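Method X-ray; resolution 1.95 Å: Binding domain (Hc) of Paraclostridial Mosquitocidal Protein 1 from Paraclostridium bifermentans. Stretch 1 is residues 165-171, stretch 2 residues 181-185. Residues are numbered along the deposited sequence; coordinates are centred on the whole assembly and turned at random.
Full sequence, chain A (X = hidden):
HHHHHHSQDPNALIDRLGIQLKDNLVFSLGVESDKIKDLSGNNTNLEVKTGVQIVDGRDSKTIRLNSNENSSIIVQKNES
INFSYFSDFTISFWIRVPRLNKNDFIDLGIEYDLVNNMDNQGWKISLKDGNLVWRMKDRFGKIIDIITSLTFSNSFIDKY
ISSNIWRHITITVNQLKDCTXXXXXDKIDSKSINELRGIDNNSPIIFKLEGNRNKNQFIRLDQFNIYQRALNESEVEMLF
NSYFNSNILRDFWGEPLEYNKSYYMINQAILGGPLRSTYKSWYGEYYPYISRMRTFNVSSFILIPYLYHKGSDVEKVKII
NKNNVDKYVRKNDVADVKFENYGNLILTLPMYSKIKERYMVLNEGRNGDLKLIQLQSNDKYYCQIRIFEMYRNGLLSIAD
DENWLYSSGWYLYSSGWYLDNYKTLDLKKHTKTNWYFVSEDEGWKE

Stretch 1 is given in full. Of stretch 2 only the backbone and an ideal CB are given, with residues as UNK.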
# COMPACT_ATOMS: atom_id res chain seq x y z
N ILE A 165 -4.59 -0.01 -0.84
CA ILE A 165 -3.17 -0.09 -0.50
C ILE A 165 -2.38 0.71 -1.54
O ILE A 165 -2.64 0.62 -2.72
CB ILE A 165 -2.70 -1.56 -0.41
CG1 ILE A 165 -3.50 -2.35 0.62
CG2 ILE A 165 -1.21 -1.64 -0.13
CD1 ILE A 165 -3.41 -3.84 0.45
N TRP A 166 -1.39 1.48 -1.08
CA TRP A 166 -0.48 2.23 -1.99
C TRP A 166 0.26 1.28 -2.94
O TRP A 166 0.96 0.38 -2.47
CB TRP A 166 0.53 3.06 -1.19
CG TRP A 166 -0.03 4.35 -0.67
CD1 TRP A 166 -0.40 4.66 0.61
CD2 TRP A 166 -0.25 5.55 -1.45
NE1 TRP A 166 -0.83 5.95 0.67
CE2 TRP A 166 -0.75 6.53 -0.57
CE3 TRP A 166 -0.06 5.88 -2.79
CZ2 TRP A 166 -1.08 7.81 -0.99
CZ3 TRP A 166 -0.38 7.16 -3.22
CH2 TRP A 166 -0.89 8.11 -2.33
N ARG A 167 0.10 1.50 -4.24
CA ARG A 167 0.76 0.74 -5.30
C ARG A 167 1.61 1.68 -6.16
O ARG A 167 1.18 2.79 -6.48
CB ARG A 167 -0.25 0.08 -6.24
CG ARG A 167 -1.28 -0.83 -5.58
CD ARG A 167 -0.67 -1.99 -4.82
NE ARG A 167 -1.72 -2.94 -4.48
CZ ARG A 167 -1.70 -3.83 -3.48
NH1 ARG A 167 -0.64 -3.96 -2.69
NH2 ARG A 167 -2.77 -4.58 -3.30
N HIS A 168 2.79 1.21 -6.55
CA HIS A 168 3.65 1.98 -7.42
C HIS A 168 3.53 1.39 -8.81
O HIS A 168 3.75 0.19 -8.98
CB HIS A 168 5.11 1.99 -6.96
CG HIS A 168 5.93 2.93 -7.78
ND1 HIS A 168 6.68 2.50 -8.84
CD2 HIS A 168 6.05 4.27 -7.74
CE1 HIS A 168 7.25 3.54 -9.42
NE2 HIS A 168 6.86 4.64 -8.78
N ILE A 169 3.19 2.25 -9.77
CA ILE A 169 2.97 1.81 -11.16
C ILE A 169 4.08 2.42 -12.01
O ILE A 169 4.37 3.62 -11.85
CB ILE A 169 1.59 2.25 -11.67
CG1 ILE A 169 0.48 1.88 -10.69
CG2 ILE A 169 1.34 1.68 -13.06
CD1 ILE A 169 0.37 0.40 -10.43
N THR A 170 4.66 1.60 -12.89
CA THR A 170 5.60 2.06 -13.87
C THR A 170 5.17 1.53 -15.24
O THR A 170 4.85 0.36 -15.38
CB THR A 170 7.05 1.65 -13.56
OG1 THR A 170 7.43 1.96 -12.22
CG2 THR A 170 8.06 2.30 -14.49
N ILE A 171 5.18 2.42 -16.25
CA ILE A 171 4.88 2.09 -17.65
C ILE A 171 6.05 2.62 -18.49
O ILE A 171 6.34 3.81 -18.46
CB ILE A 171 3.53 2.71 -18.08
CG1 ILE A 171 2.36 2.21 -17.24
CG2 ILE A 171 3.24 2.53 -19.56
CD1 ILE A 171 1.20 3.16 -17.26
N UNK A 181 4.47 -2.77 -18.38
CA UNK A 181 3.83 -2.29 -17.16
C UNK A 181 4.33 -3.08 -15.94
O UNK A 181 4.42 -4.31 -15.97
CB UNK A 181 2.31 -2.40 -17.28
N UNK A 182 4.60 -2.33 -14.87
CA UNK A 182 5.15 -2.81 -13.61
C UNK A 182 4.23 -2.38 -12.46
O UNK A 182 3.70 -1.28 -12.49
CB UNK A 182 6.57 -2.28 -13.40
N UNK A 183 4.04 -3.25 -11.45
CA UNK A 183 3.49 -2.88 -10.14
C UNK A 183 4.55 -3.22 -9.09
O UNK A 183 5.09 -4.34 -9.11
CB UNK A 183 2.17 -3.60 -9.86
N UNK A 184 4.87 -2.24 -8.23
CA UNK A 184 5.83 -2.36 -7.15
C UNK A 184 7.15 -2.91 -7.70
O UNK A 184 7.77 -3.79 -7.11
CB UNK A 184 5.28 -3.26 -6.04
N UNK A 185 7.58 -2.39 -8.85
CA UNK A 185 8.87 -2.71 -9.41
C UNK A 185 8.91 -4.07 -10.11
O UNK A 185 9.96 -4.46 -10.59
CB UNK A 185 9.92 -2.67 -8.30

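Positions 181 to 183 end a strand that begins earlier in the chain and runs antiparallel to strand 167-171, with 166° between their directions; because its backbone is extended, successive side chains alternate between the two faces of the sheet.

Position 181 lies across from Ile171, a non-hydrogen-bonded pair whose CA atoms are 4.5 Å apart. Its ideal CB points to the face that carries Ile169 and Ile171, and sits 4.6 Å from Ile171 CG1. A neighbour made of hydrocarbon calls for the same: leucine, isoleucine, valine, methionine or phenylalanine would all be reasonable. The deposited residue is Leu181, whose CD1 packs 3.9 Å from Ile171 CG1. Its CA also makes a CA-H...O contact of 3.4 Å with Thr170 O.

Position 182 is paired with Thr170, and here the backbones bond in both directions: the amide N of 182 donates to Thr170 O at 2.7 Å, and Thr170 N donates to the O of 182 at 3.1 Å. The ideal CB turns to the opposite face, the one bearing Thr170. Extended angles (-126/142) favour beta-branched and aromatic residues, and threonine offers a small neighbour beside which a valine, a threonine or a broad ring could lie. The residue is Tyr182. Its CB meets Thr170 CB at 3.9 Å, while Thr170 O lies at the edge of the ring, near its plane.

Position 183 returns to the face of Ile169, and its ideal CB is 4.4 Å from Ile169 CD1. Valine, isoleucine or leucine would suit this apolar surface, the two beta-branched ones, valine and isoleucine, also fitting the extended backbone. Ile183 is found, with CG1 3.7 Å from Ile169 CD1; its CA makes a CA-H...O contact of 3.3 Å with His168 O.

At position 184 the chain leaves the extended form. Phi and psi of 51/44 are left-handed, a conformation tolerated best by glycine, asparagine and aspartate. The backbone N of 184 donates to His168 O at 2.8 Å, but His168 N still needs an acceptor, which a short side-chain carbonyl or carboxylate could supply. Asn184 does so: its OD1 accepts from His168 N at 2.9 Å, nearly linearly (173°), taking the place of a backbone carbonyl. Its ND2 donates to a water at 2.9 Å, and that water also accepts from Arg167 NH1 at 2.7 Å and donates to Trp166 O at 2.9 Å. The amide thus offers both an acceptor and a donor.

The ideal CB at 185 is turned away from stretch 1 and has nothing of it within 5.5 Å, and the positive phi of 78° by itself favours glycine. Gly185 it is, its N donating to a second water at 3.0 Å.

Stretch 2, residues 181-185: LYING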
# COMPACT_ATOMS: atom_id res chain seq x y z
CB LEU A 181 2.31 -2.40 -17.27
CG LEU A 181 1.56 -1.69 -16.13
CD1 LEU A 181 0.30 -1.00 -16.63
CD2 LEU A 181 1.21 -2.64 -15.01
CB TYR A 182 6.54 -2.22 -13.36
CG TYR A 182 7.61 -2.52 -14.37
CD1 TYR A 182 7.72 -1.78 -15.54
CD2 TYR A 182 8.57 -3.50 -14.14
CE1 TYR A 182 8.70 -2.05 -16.48
CE2 TYR A 182 9.57 -3.77 -15.07
CZ TYR A 182 9.63 -3.05 -16.25
OH TYR A 182 10.61 -3.30 -17.19
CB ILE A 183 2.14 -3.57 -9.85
CG1 ILE A 183 1.09 -3.24 -10.91
CG2 ILE A 183 1.64 -3.19 -8.46
CD1 ILE A 183 -0.18 -4.05 -10.85
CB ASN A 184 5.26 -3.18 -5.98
CG ASN A 184 4.04 -2.54 -5.35
OD1 ASN A 184 3.82 -1.33 -5.47
ND2 ASN A 184 3.22 -3.34 -4.68
O HOH W 1 1.59 -2.40 -2.50
O HOH W 2 6.54 0.06 -10.19
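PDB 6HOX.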